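PDB 6LJ9: SUMO-1 cysteine protease S273R from African swine fever virus pig/Kenya/KEN-50/1950, which acts as a cysteine endopeptidase that probably processes the viral polyproteins pp220 and pp62 into core-shell proteins and helps to blunt host innate immunity. Local coordinates for residues N83-L88 with Y263-T267; K167-A171 with C232-S236; S182-F186 with Y239-R243; Y185-N191 with V220-Q226. All coordinates share one frame. Residue numbers count along the deposited sequence, not the author numbering.

Interaction 1. Residues N83-L88 with Y263-T267; sequences NNTGLL and YKFRT
A single backbone carbonyl receives two arms of one guanidinium here: NH1 and NH2 of Arg-266 both donate to Gly-86 O, at 2.9 and 3.0 Å, with angles of 144° and 140° at the hydrogens. The acceptor lies in a loop shaped by an Asx turn, Asn-84 OD1 (chi1 p) accepting from Gly-86 N at 2.9 Å; from Gly-86 to Leu-88 the chain is extended (phi -59° to -75°, psi 141° to 151°). Opposing it is helix 259-269 of the Ulp1-like catalytic domain. The general principle is that one long side chain can fix an irregular loop through its main chain. Arg-266 directs its CA-to-CB bond toward the loop and runs out with chi1 m and chi2 and chi3 t, while its NE forms a salt bridge with Glu-231 and NH1 also donates to Pro-81 O. Asn-84 O lies over one face of the guanidinium, 3.1 Å from Arg-266 NH1 but too poorly angled to bond. In register, the CA of Asn-83 is 6.8 Å from that of Thr-267, and the CA of Thr-85 is 7.3 Å from that of Tyr-263. The Tyr-263 ring (chi1 t) turns its edge to the Asn-84/Thr-85 peptide, CE1 reaching Asn-84 C at 3.8 Å and Thr-85 N at 4.0 Å. Leu-88 CD1 makes a van der Waals contact with the guanidinium, 3.9 Å from Arg-266 NH1.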
# COMPACT_ATOMS: atom_id res chain seq x y z
N ASN B 83 -21.97 5.59 -18.89
CA ASN B 83 -22.83 4.67 -19.63
C ASN B 83 -22.97 5.06 -21.10
O ASN B 83 -23.97 4.71 -21.74
CB ASN B 83 -24.21 4.59 -18.97
CG ASN B 83 -24.19 3.72 -17.72
OD1 ASN B 83 -23.74 2.58 -17.76
ND2 ASN B 83 -24.67 4.27 -16.61
N ASN B 84 -22.00 5.79 -21.64
CA ASN B 84 -21.91 6.04 -23.06
C ASN B 84 -20.45 5.91 -23.47
O ASN B 84 -19.56 5.79 -22.63
CB ASN B 84 -22.48 7.42 -23.44
CG ASN B 84 -21.72 8.56 -22.78
OD1 ASN B 84 -20.72 9.04 -23.31
ND2 ASN B 84 -22.21 9.01 -21.63
N THR B 85 -20.21 5.92 -24.78
CA THR B 85 -18.88 5.71 -25.32
C THR B 85 -18.15 7.02 -25.61
O THR B 85 -17.15 7.02 -26.35
CB THR B 85 -18.96 4.82 -26.56
OG1 THR B 85 -17.69 4.22 -26.82
CG2 THR B 85 -19.40 5.62 -27.77
N GLY B 86 -18.61 8.13 -25.04
CA GLY B 86 -17.97 9.40 -25.28
C GLY B 86 -16.51 9.39 -24.85
O GLY B 86 -16.11 8.67 -23.93
N LEU B 87 -15.71 10.21 -25.53
CA LEU B 87 -14.28 10.22 -25.29
C LEU B 87 -13.96 10.89 -23.96
O LEU B 87 -14.62 11.85 -23.54
CB LEU B 87 -13.54 10.94 -26.42
CG LEU B 87 -13.78 10.44 -27.84
CD1 LEU B 87 -12.73 11.01 -28.79
CD2 LEU B 87 -13.78 8.93 -27.89
N LEU B 88 -12.92 10.38 -23.31
CA LEU B 88 -12.45 10.94 -22.05
C LEU B 88 -11.70 12.24 -22.28
O LEU B 88 -10.95 12.38 -23.25
CB LEU B 88 -11.56 9.94 -21.32
CG LEU B 88 -12.20 9.11 -20.21
CD1 LEU B 88 -13.51 8.49 -20.66
CD2 LEU B 88 -11.23 8.03 -19.73
N TYR B 263 -15.48 -1.04 -21.92
CA TYR B 263 -16.73 -0.29 -21.82
C TYR B 263 -17.41 -0.53 -20.48
O TYR B 263 -18.00 0.39 -19.90
CB TYR B 263 -17.67 -0.66 -22.97
CG TYR B 263 -18.96 0.13 -22.97
CD1 TYR B 263 -18.99 1.44 -23.44
CD2 TYR B 263 -20.14 -0.43 -22.50
CE1 TYR B 263 -20.17 2.17 -23.44
CE2 TYR B 263 -21.32 0.29 -22.50
CZ TYR B 263 -21.33 1.59 -22.97
OH TYR B 263 -22.50 2.31 -22.97
N LYS B 264 -17.33 -1.77 -19.98
CA LYS B 264 -17.84 -2.04 -18.64
C LYS B 264 -16.98 -1.39 -17.57
O LYS B 264 -17.47 -1.09 -16.47
CB LYS B 264 -17.91 -3.55 -18.40
CG LYS B 264 -18.95 -4.27 -19.26
CD LYS B 264 -18.93 -5.77 -18.99
CE LYS B 264 -19.99 -6.48 -19.81
NZ LYS B 264 -19.94 -7.96 -19.62
N PHE B 265 -15.70 -1.15 -17.87
CA PHE B 265 -14.82 -0.47 -16.92
C PHE B 265 -15.21 0.99 -16.72
O PHE B 265 -14.82 1.59 -15.72
CB PHE B 265 -13.37 -0.57 -17.39
CG PHE B 265 -12.37 -0.01 -16.41
CD1 PHE B 265 -12.26 -0.54 -15.14
CD2 PHE B 265 -11.55 1.04 -16.77
CE1 PHE B 265 -11.35 -0.02 -14.24
CE2 PHE B 265 -10.63 1.56 -15.87
CZ PHE B 265 -10.53 1.02 -14.60
N ARG B 266 -15.98 1.57 -17.65
CA ARG B 266 -16.49 2.92 -17.46
C ARG B 266 -17.37 3.01 -16.22
O ARG B 266 -17.39 4.04 -15.54
CB ARG B 266 -17.26 3.38 -18.69
CG ARG B 266 -16.41 3.59 -19.93
CD ARG B 266 -17.28 3.92 -21.14
NE ARG B 266 -16.49 4.26 -22.32
CZ ARG B 266 -16.22 5.50 -22.70
NH1 ARG B 266 -16.67 6.53 -21.99
NH2 ARG B 266 -15.49 5.72 -23.79
N THR B 267 -18.11 1.94 -15.91
CA THR B 267 -18.94 1.92 -14.71
C THR B 267 -18.10 1.83 -13.44
O THR B 267 -18.60 2.15 -12.36
CB THR B 267 -19.93 0.76 -14.76
OG1 THR B 267 -19.22 -0.49 -14.65
CG2 THR B 267 -20.70 0.77 -16.08

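Interaction 2. Residues K167-A171 with C232-S236; sequences KHWVA and CGPYS
Cys-232 lays its CB over the face of the His-168 imidazole, 4.2 Å from the ring centroid and 27° off the normal. With chi1 p for the cysteine and t for the histidine, Cys-232 SG sits 4.2 Å from His-168 ND1. The sulfur also accepts a nearly straight hydrogen bond from the backbone, Trp-169 N to Cys-232 SG, 3.5 Å and 170°. Strand 169-171 and helix 232-236 run almost parallel, their axes 9° apart in direction and 6.8 Å at closest approach. Trp-169 (chi1 m) sets CD1 3.7 Å from Gly-233 CA, where a CB would clash with Pro-234 CD. One turn on, Ser-236 OG lies 2.9 Å from Trp-169 O and 2.8 Å from Cys-232 O, and Ala-171 CB packs 3.4 Å from Ser-236 O. His-168 NE2 is hydrogen-bonded to Asn-187 OD1. A presumed nucleophilic cysteine at a helix N-terminus, facing a histidine beside a strand and oriented by an asparagine, is consistent with the His-Asn-Cys catalytic triad of a Ulp1-like cysteine protease.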
# COMPACT_ATOMS: atom_id res chain seq x y z
N LYS B 167 -7.44 12.64 -30.95
CA LYS B 167 -7.19 12.28 -29.56
C LYS B 167 -7.02 10.78 -29.40
O LYS B 167 -7.89 10.00 -29.80
CB LYS B 167 -8.35 12.78 -28.68
CG LYS B 167 -8.34 12.22 -27.27
CD LYS B 167 -9.59 12.64 -26.51
CE LYS B 167 -9.67 14.15 -26.37
NZ LYS B 167 -10.87 14.57 -25.60
N HIS B 168 -5.89 10.38 -28.83
CA HIS B 168 -5.61 8.97 -28.54
C HIS B 168 -4.85 8.91 -27.22
O HIS B 168 -3.70 9.35 -27.15
CB HIS B 168 -4.82 8.31 -29.66
CG HIS B 168 -4.64 6.83 -29.49
ND1 HIS B 168 -5.61 5.92 -29.85
CD2 HIS B 168 -3.62 6.11 -28.98
CE1 HIS B 168 -5.19 4.70 -29.58
NE2 HIS B 168 -3.98 4.78 -29.05
N TRP B 169 -5.49 8.36 -26.19
CA TRP B 169 -4.87 8.28 -24.88
C TRP B 169 -3.99 7.04 -24.77
O TRP B 169 -4.37 5.94 -25.20
CB TRP B 169 -5.93 8.24 -23.78
CG TRP B 169 -6.82 9.45 -23.75
CD1 TRP B 169 -8.10 9.54 -24.21
CD2 TRP B 169 -6.48 10.75 -23.24
NE1 TRP B 169 -8.59 10.81 -24.00
CE2 TRP B 169 -7.61 11.57 -23.41
CE3 TRP B 169 -5.34 11.29 -22.65
CZ2 TRP B 169 -7.63 12.91 -23.02
CZ3 TRP B 169 -5.36 12.61 -22.26
CH2 TRP B 169 -6.50 13.41 -22.45
N VAL B 170 -2.80 7.22 -24.20
CA VAL B 170 -1.91 6.12 -23.86
C VAL B 170 -1.46 6.31 -22.41
O VAL B 170 -1.49 7.42 -21.87
CB VAL B 170 -0.69 6.02 -24.80
CG1 VAL B 170 -1.13 5.79 -26.23
CG2 VAL B 170 0.16 7.27 -24.70
N ALA B 171 -1.05 5.22 -21.79
CA ALA B 171 -0.68 5.21 -20.38
C ALA B 171 0.82 5.06 -20.21
O ALA B 171 1.50 4.41 -21.02
CB ALA B 171 -1.40 4.09 -19.63
N CYS B 232 -9.88 4.23 -25.94
CA CYS B 232 -8.47 4.42 -25.60
C CYS B 232 -8.31 5.07 -24.23
O CYS B 232 -7.32 4.80 -23.53
CB CYS B 232 -7.78 5.26 -26.67
SG CYS B 232 -8.57 6.86 -27.00
N GLY B 233 -9.25 5.91 -23.83
CA GLY B 233 -9.25 6.50 -22.52
C GLY B 233 -9.41 5.45 -21.43
O GLY B 233 -8.57 5.33 -20.53
N PRO B 234 -10.51 4.69 -21.47
CA PRO B 234 -10.66 3.58 -20.51
C PRO B 234 -9.53 2.57 -20.56
O PRO B 234 -9.16 2.01 -19.52
CB PRO B 234 -12.00 2.95 -20.92
CG PRO B 234 -12.76 4.08 -21.52
CD PRO B 234 -11.75 4.93 -22.24
N TYR B 235 -8.97 2.32 -21.75
CA TYR B 235 -7.83 1.40 -21.85
C TYR B 235 -6.64 1.91 -21.05
O TYR B 235 -6.00 1.16 -20.31
CB TYR B 235 -7.44 1.20 -23.31
CG TYR B 235 -8.03 -0.02 -23.97
CD1 TYR B 235 -7.57 -1.29 -23.67
CD2 TYR B 235 -9.05 0.10 -24.91
CE1 TYR B 235 -8.10 -2.41 -24.28
CE2 TYR B 235 -9.59 -1.01 -25.53
CZ TYR B 235 -9.11 -2.27 -25.21
OH TYR B 235 -9.65 -3.37 -25.82
N SER B 236 -6.33 3.21 -21.18
CA SER B 236 -5.16 3.76 -20.51
C SER B 236 -5.35 3.78 -19.00
O SER B 236 -4.42 3.50 -18.24
CB SER B 236 -4.87 5.17 -21.03
OG SER B 236 -4.73 5.17 -22.44

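Interaction 3. Residues S182-F186 with Y239-R243; sequences SIEYF and YIRAR
Buried Glu-184 sits where the central helix 232-244, which starts at Cys-232, packs on the mixed sheet through strand 181-186; both carboxylate oxygens are hydrogen-bonded. Its OE1 accepts from Arg-243 NE at 2.7 Å and from Tyr-239 OH at just 2.5 Å; its OE2 takes Arg-243 NH2, also at 2.5 Å, completing a two-pronged salt bridge. Ser-182 OG lies 2.8 Å from Glu-184 OE2, but its strongest partner is Asp-179 of the second subunit. Arg-243 folds back with chi1 to chi3 all m; its NH1 binds Val-247 O and its NH2 also Asp-175. Segments 182-186 and 239-243 cross at 141°, axes 10.9 Å apart, nearest at the CA atoms of Phe-186 and Tyr-239 (7.4 Å). There the rings, both chi1 t, lie parallel within 3° but slid apart (centroids 4.6 Å), and Phe-186 CB lies over the Tyr-239 face in a CH-pi contact 3.5 Å from its centroid. The salt bridge and short bonds are consistent with an ionised Glu-184 whose burial is offset by Arg-243 and Tyr-239.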
# COMPACT_ATOMS: atom_id res chain seq x y z
N SER B 182 10.52 -0.95 -13.63
CA SER B 182 10.16 -0.90 -15.03
C SER B 182 9.48 0.42 -15.35
O SER B 182 8.64 0.90 -14.58
CB SER B 182 9.25 -2.07 -15.42
OG SER B 182 8.08 -2.09 -14.62
N ILE B 183 9.84 1.00 -16.49
CA ILE B 183 9.17 2.16 -17.05
C ILE B 183 8.35 1.66 -18.24
O ILE B 183 8.91 1.14 -19.21
CB ILE B 183 10.17 3.24 -17.48
CG1 ILE B 183 11.05 3.64 -16.29
CG2 ILE B 183 9.45 4.46 -18.03
CD1 ILE B 183 12.32 4.36 -16.68
N GLU B 184 7.03 1.79 -18.15
CA GLU B 184 6.12 1.12 -19.05
C GLU B 184 5.33 2.12 -19.88
O GLU B 184 4.85 3.14 -19.36
CB GLU B 184 5.16 0.21 -18.27
CG GLU B 184 5.87 -0.71 -17.29
CD GLU B 184 4.92 -1.35 -16.30
OE1 GLU B 184 3.70 -1.29 -16.52
OE2 GLU B 184 5.40 -1.91 -15.29
N TYR B 185 5.20 1.83 -21.17
CA TYR B 185 4.37 2.60 -22.09
C TYR B 185 3.35 1.66 -22.71
O TYR B 185 3.73 0.71 -23.41
CB TYR B 185 5.23 3.27 -23.18
CG TYR B 185 4.43 3.92 -24.29
CD1 TYR B 185 4.06 3.21 -25.42
CD2 TYR B 185 4.07 5.26 -24.21
CE1 TYR B 185 3.34 3.80 -26.44
CE2 TYR B 185 3.35 5.87 -25.23
CZ TYR B 185 2.99 5.13 -26.34
OH TYR B 185 2.27 5.71 -27.36
N PHE B 186 2.07 1.91 -22.46
CA PHE B 186 0.99 1.06 -22.96
C PHE B 186 0.19 1.83 -24.00
O PHE B 186 -0.35 2.90 -23.71
CB PHE B 186 0.09 0.60 -21.81
CG PHE B 186 -1.13 -0.15 -22.28
CD1 PHE B 186 -1.01 -1.41 -22.84
CD2 PHE B 186 -2.39 0.41 -22.16
CE1 PHE B 186 -2.13 -2.10 -23.27
CE2 PHE B 186 -3.51 -0.27 -22.58
CZ PHE B 186 -3.38 -1.53 -23.14
N TYR B 239 -5.08 0.15 -17.52
CA TYR B 239 -3.71 -0.33 -17.40
C TYR B 239 -3.08 0.13 -16.10
O TYR B 239 -2.46 -0.67 -15.38
CB TYR B 239 -2.88 0.14 -18.60
CG TYR B 239 -1.45 -0.36 -18.60
CD1 TYR B 239 -1.14 -1.63 -19.07
CD2 TYR B 239 -0.42 0.44 -18.12
CE1 TYR B 239 0.16 -2.09 -19.08
CE2 TYR B 239 0.89 -0.02 -18.12
CZ TYR B 239 1.17 -1.28 -18.60
OH TYR B 239 2.47 -1.74 -18.60
N ILE B 240 -3.24 1.41 -15.77
CA ILE B 240 -2.69 1.94 -14.52
C ILE B 240 -3.32 1.25 -13.32
O ILE B 240 -2.63 0.87 -12.37
CB ILE B 240 -2.87 3.47 -14.46
CG1 ILE B 240 -2.05 4.14 -15.57
CG2 ILE B 240 -2.48 3.99 -13.09
CD1 ILE B 240 -2.17 5.66 -15.58
N ARG B 241 -4.64 1.07 -13.35
CA ARG B 241 -5.33 0.45 -12.22
C ARG B 241 -4.94 -1.01 -12.07
O ARG B 241 -4.75 -1.50 -10.95
CB ARG B 241 -6.84 0.59 -12.38
CG ARG B 241 -7.64 -0.00 -11.23
CD ARG B 241 -7.20 0.58 -9.90
NE ARG B 241 -7.92 0.00 -8.77
CZ ARG B 241 -9.00 0.55 -8.22
NH1 ARG B 241 -9.48 1.70 -8.68
NH2 ARG B 241 -9.59 -0.04 -7.19
N ALA B 242 -4.81 -1.74 -13.19
CA ALA B 242 -4.41 -3.14 -13.12
C ALA B 242 -2.99 -3.28 -12.59
O ALA B 242 -2.71 -4.18 -11.79
CB ALA B 242 -4.54 -3.79 -14.49
N ARG B 243 -2.08 -2.41 -13.02
CA ARG B 243 -0.71 -2.46 -12.50
C ARG B 243 -0.68 -2.09 -11.02
O ARG B 243 0.13 -2.63 -10.26
CB ARG B 243 0.19 -1.52 -13.30
CG ARG B 243 0.30 -1.85 -14.78
CD ARG B 243 1.14 -3.09 -15.04
NE ARG B 243 2.54 -2.89 -14.70
CZ ARG B 243 3.13 -3.39 -13.62
NH1 ARG B 243 2.43 -4.15 -12.78
NH2 ARG B 243 4.41 -3.15 -13.39

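Interaction 4. Residues Y185-N191 with V220-Q226; sequences YFNSAGN and VTNIRHQ
The loop carrying the inferred catalytic Asn-187 is joined here to the loop carrying Gln-226, a predicted substrate-binding residue that, as in Ulp1 relatives, probably helps form the oxyanion hole. The pairing starts as a parallel beta bridge between Phe-186 and Val-220 (CA-CA 4.7 Å): Val-220 N donates to Tyr-185 O at 2.6 Å, and Asn-187 N reaches Val-220 O weakly at 3.5 Å. Segment 185-191 then folds into a type I turn, Asn-187 to Gly-190, closed by Gly-190 N to Asn-187 O at 3.1 Å and reinforced by an Asx turn, Ala-189 N to Asn-187 OD1 at 2.9 Å; OD1 also accepts from His-168 NE2. Gly-190, at phi 92°, would be jammed if it had a CB. Ser-188 O accepts from Gln-226 N at 3.0 Å and, weakly, from His-225 N at 2.9 Å, while Ser-188 OG (chi1 p) donates to Gln-226 OE1 at 2.7 Å. A water bridging the loops lies an unusually short 2.4 Å from Asn-187 O and 2.8 Å from Ile-223 O. Around the pair, Ser-188 and His-225 touch Tyr-235 of helix 232-244, Phe-186 meets Tyr-239 on that helix, and Tyr-185 packs against strand 169-175 and helix 195-208.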
# COMPACT_ATOMS: atom_id res chain seq x y z
N TYR B 185 5.20 1.83 -21.17
CA TYR B 185 4.37 2.60 -22.09
C TYR B 185 3.35 1.66 -22.71
O TYR B 185 3.73 0.71 -23.41
CB TYR B 185 5.23 3.27 -23.18
CG TYR B 185 4.43 3.92 -24.29
CD1 TYR B 185 4.06 3.21 -25.42
CD2 TYR B 185 4.07 5.26 -24.21
CE1 TYR B 185 3.34 3.80 -26.44
CE2 TYR B 185 3.35 5.87 -25.23
CZ TYR B 185 2.99 5.13 -26.34
OH TYR B 185 2.27 5.71 -27.36
N PHE B 186 2.07 1.91 -22.46
CA PHE B 186 0.99 1.06 -22.96
C PHE B 186 0.19 1.83 -24.00
O PHE B 186 -0.35 2.90 -23.71
CB PHE B 186 0.09 0.60 -21.81
CG PHE B 186 -1.13 -0.15 -22.28
CD1 PHE B 186 -1.01 -1.41 -22.84
CD2 PHE B 186 -2.39 0.41 -22.16
CE1 PHE B 186 -2.13 -2.10 -23.27
CE2 PHE B 186 -3.51 -0.27 -22.58
CZ PHE B 186 -3.38 -1.53 -23.14
N ASN B 187 0.11 1.27 -25.20
CA ASN B 187 -0.72 1.79 -26.28
C ASN B 187 -1.71 0.70 -26.67
O ASN B 187 -1.30 -0.36 -27.17
CB ASN B 187 0.13 2.22 -27.48
CG ASN B 187 -0.67 3.02 -28.51
OD1 ASN B 187 -1.85 2.77 -28.74
ND2 ASN B 187 -0.00 3.98 -29.15
N SER B 188 -3.00 0.94 -26.44
CA SER B 188 -4.01 -0.06 -26.73
C SER B 188 -4.11 -0.37 -28.22
O SER B 188 -4.62 -1.43 -28.59
CB SER B 188 -5.37 0.39 -26.21
OG SER B 188 -5.78 1.60 -26.84
N ALA B 189 -3.62 0.52 -29.08
CA ALA B 189 -3.67 0.28 -30.52
C ALA B 189 -2.49 -0.55 -31.01
O ALA B 189 -2.56 -1.12 -32.10
CB ALA B 189 -3.73 1.60 -31.28
N GLY B 190 -1.40 -0.61 -30.23
CA GLY B 190 -0.24 -1.38 -30.62
C GLY B 190 0.81 -0.62 -31.39
O GLY B 190 1.59 -1.24 -32.12
N ASN B 191 0.87 0.70 -31.25
CA ASN B 191 1.83 1.53 -31.97
C ASN B 191 2.97 1.94 -31.05
O ASN B 191 2.76 2.23 -29.87
CB ASN B 191 1.15 2.77 -32.55
CG ASN B 191 0.12 2.42 -33.61
OD1 ASN B 191 0.35 1.55 -34.45
ND2 ASN B 191 -1.02 3.10 -33.58
N VAL B 220 4.79 -1.62 -24.06
CA VAL B 220 3.71 -2.60 -24.07
C VAL B 220 2.82 -2.32 -25.27
O VAL B 220 1.71 -1.80 -25.13
CB VAL B 220 2.91 -2.57 -22.76
CG1 VAL B 220 1.96 -3.76 -22.68
CG2 VAL B 220 3.85 -2.56 -21.56
N THR B 221 3.31 -2.66 -26.47
CA THR B 221 2.60 -2.41 -27.71
C THR B 221 2.60 -3.64 -28.61
O THR B 221 2.58 -3.52 -29.84
CB THR B 221 3.20 -1.22 -28.46
OG1 THR B 221 4.57 -1.50 -28.79
CG2 THR B 221 3.14 0.05 -27.61
N ASN B 222 2.62 -4.83 -28.01
CA ASN B 222 2.70 -6.06 -28.80
C ASN B 222 1.35 -6.45 -29.38
O ASN B 222 1.27 -6.94 -30.51
CB ASN B 222 3.26 -7.19 -27.94
CG ASN B 222 3.54 -8.45 -28.74
OD1 ASN B 222 4.49 -8.49 -29.54
ND2 ASN B 222 2.73 -9.48 -28.53
N ILE B 223 0.27 -6.23 -28.62
CA ILE B 223 -1.08 -6.61 -29.03
C ILE B 223 -1.87 -5.35 -29.36
O ILE B 223 -1.77 -4.34 -28.66
CB ILE B 223 -1.79 -7.42 -27.93
CG1 ILE B 223 -1.12 -8.78 -27.75
CG2 ILE B 223 -3.26 -7.61 -28.25
CD1 ILE B 223 -1.85 -9.69 -26.80
N ARG B 224 -2.65 -5.42 -30.44
CA ARG B 224 -3.64 -4.39 -30.76
C ARG B 224 -4.93 -4.77 -30.03
O ARG B 224 -5.76 -5.52 -30.54
CB ARG B 224 -3.84 -4.28 -32.27
CG ARG B 224 -4.95 -3.32 -32.67
CD ARG B 224 -5.03 -3.16 -34.18
NE ARG B 224 -6.25 -2.47 -34.59
CZ ARG B 224 -6.39 -1.15 -34.60
NH1 ARG B 224 -5.40 -0.37 -34.22
NH2 ARG B 224 -7.54 -0.61 -34.99
N HIS B 225 -5.08 -4.25 -28.81
CA HIS B 225 -6.25 -4.58 -28.01
C HIS B 225 -7.50 -3.90 -28.53
O HIS B 225 -8.57 -4.52 -28.62
CB HIS B 225 -6.01 -4.19 -26.55
CG HIS B 225 -4.87 -4.91 -25.90
ND1 HIS B 225 -4.99 -6.20 -25.42
CD2 HIS B 225 -3.60 -4.52 -25.64
CE1 HIS B 225 -3.83 -6.58 -24.90
NE2 HIS B 225 -2.97 -5.58 -25.02
N GLN B 226 -7.40 -2.62 -28.88
CA GLN B 226 -8.56 -1.79 -29.18
C GLN B 226 -8.96 -1.93 -30.64
O GLN B 226 -8.14 -1.70 -31.54
CB GLN B 226 -8.27 -0.33 -28.83
CG GLN B 226 -9.38 0.63 -29.20
CD GLN B 226 -9.08 2.05 -28.75
OE1 GLN B 226 -8.18 2.27 -27.94
NE2 GLN B 226 -9.83 3.01 -29.27
O HOH W 1 -0.58 -2.63 -26.77

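Interactions 2, 3 and 4 share the sheet that packs on helix 232-244, whereas interaction 1 brings in helix 259-269 and a loop, touching interaction 2 where Leu-88 O probably bonds Trp-169 NE1. Interactions 2 and 3 are buried, 1 and 4 only partly so. Chemistry follows place: interaction 3, farther along helix 232-244, buries charge where it meets the sheet, beside the second subunit; interaction 2 holds sulfur and imidazole at the helix start; interactions 1 and 4 fix loops mainly through backbone carbonyls. The inferred active site lies between interactions 2 and 4: His-168 probably bonds Asn-187, and Gln-226 OE1 packs 3.2 Å from Cys-232 CA. Tyr-185 and Phe-186 belong to both 3 and 4.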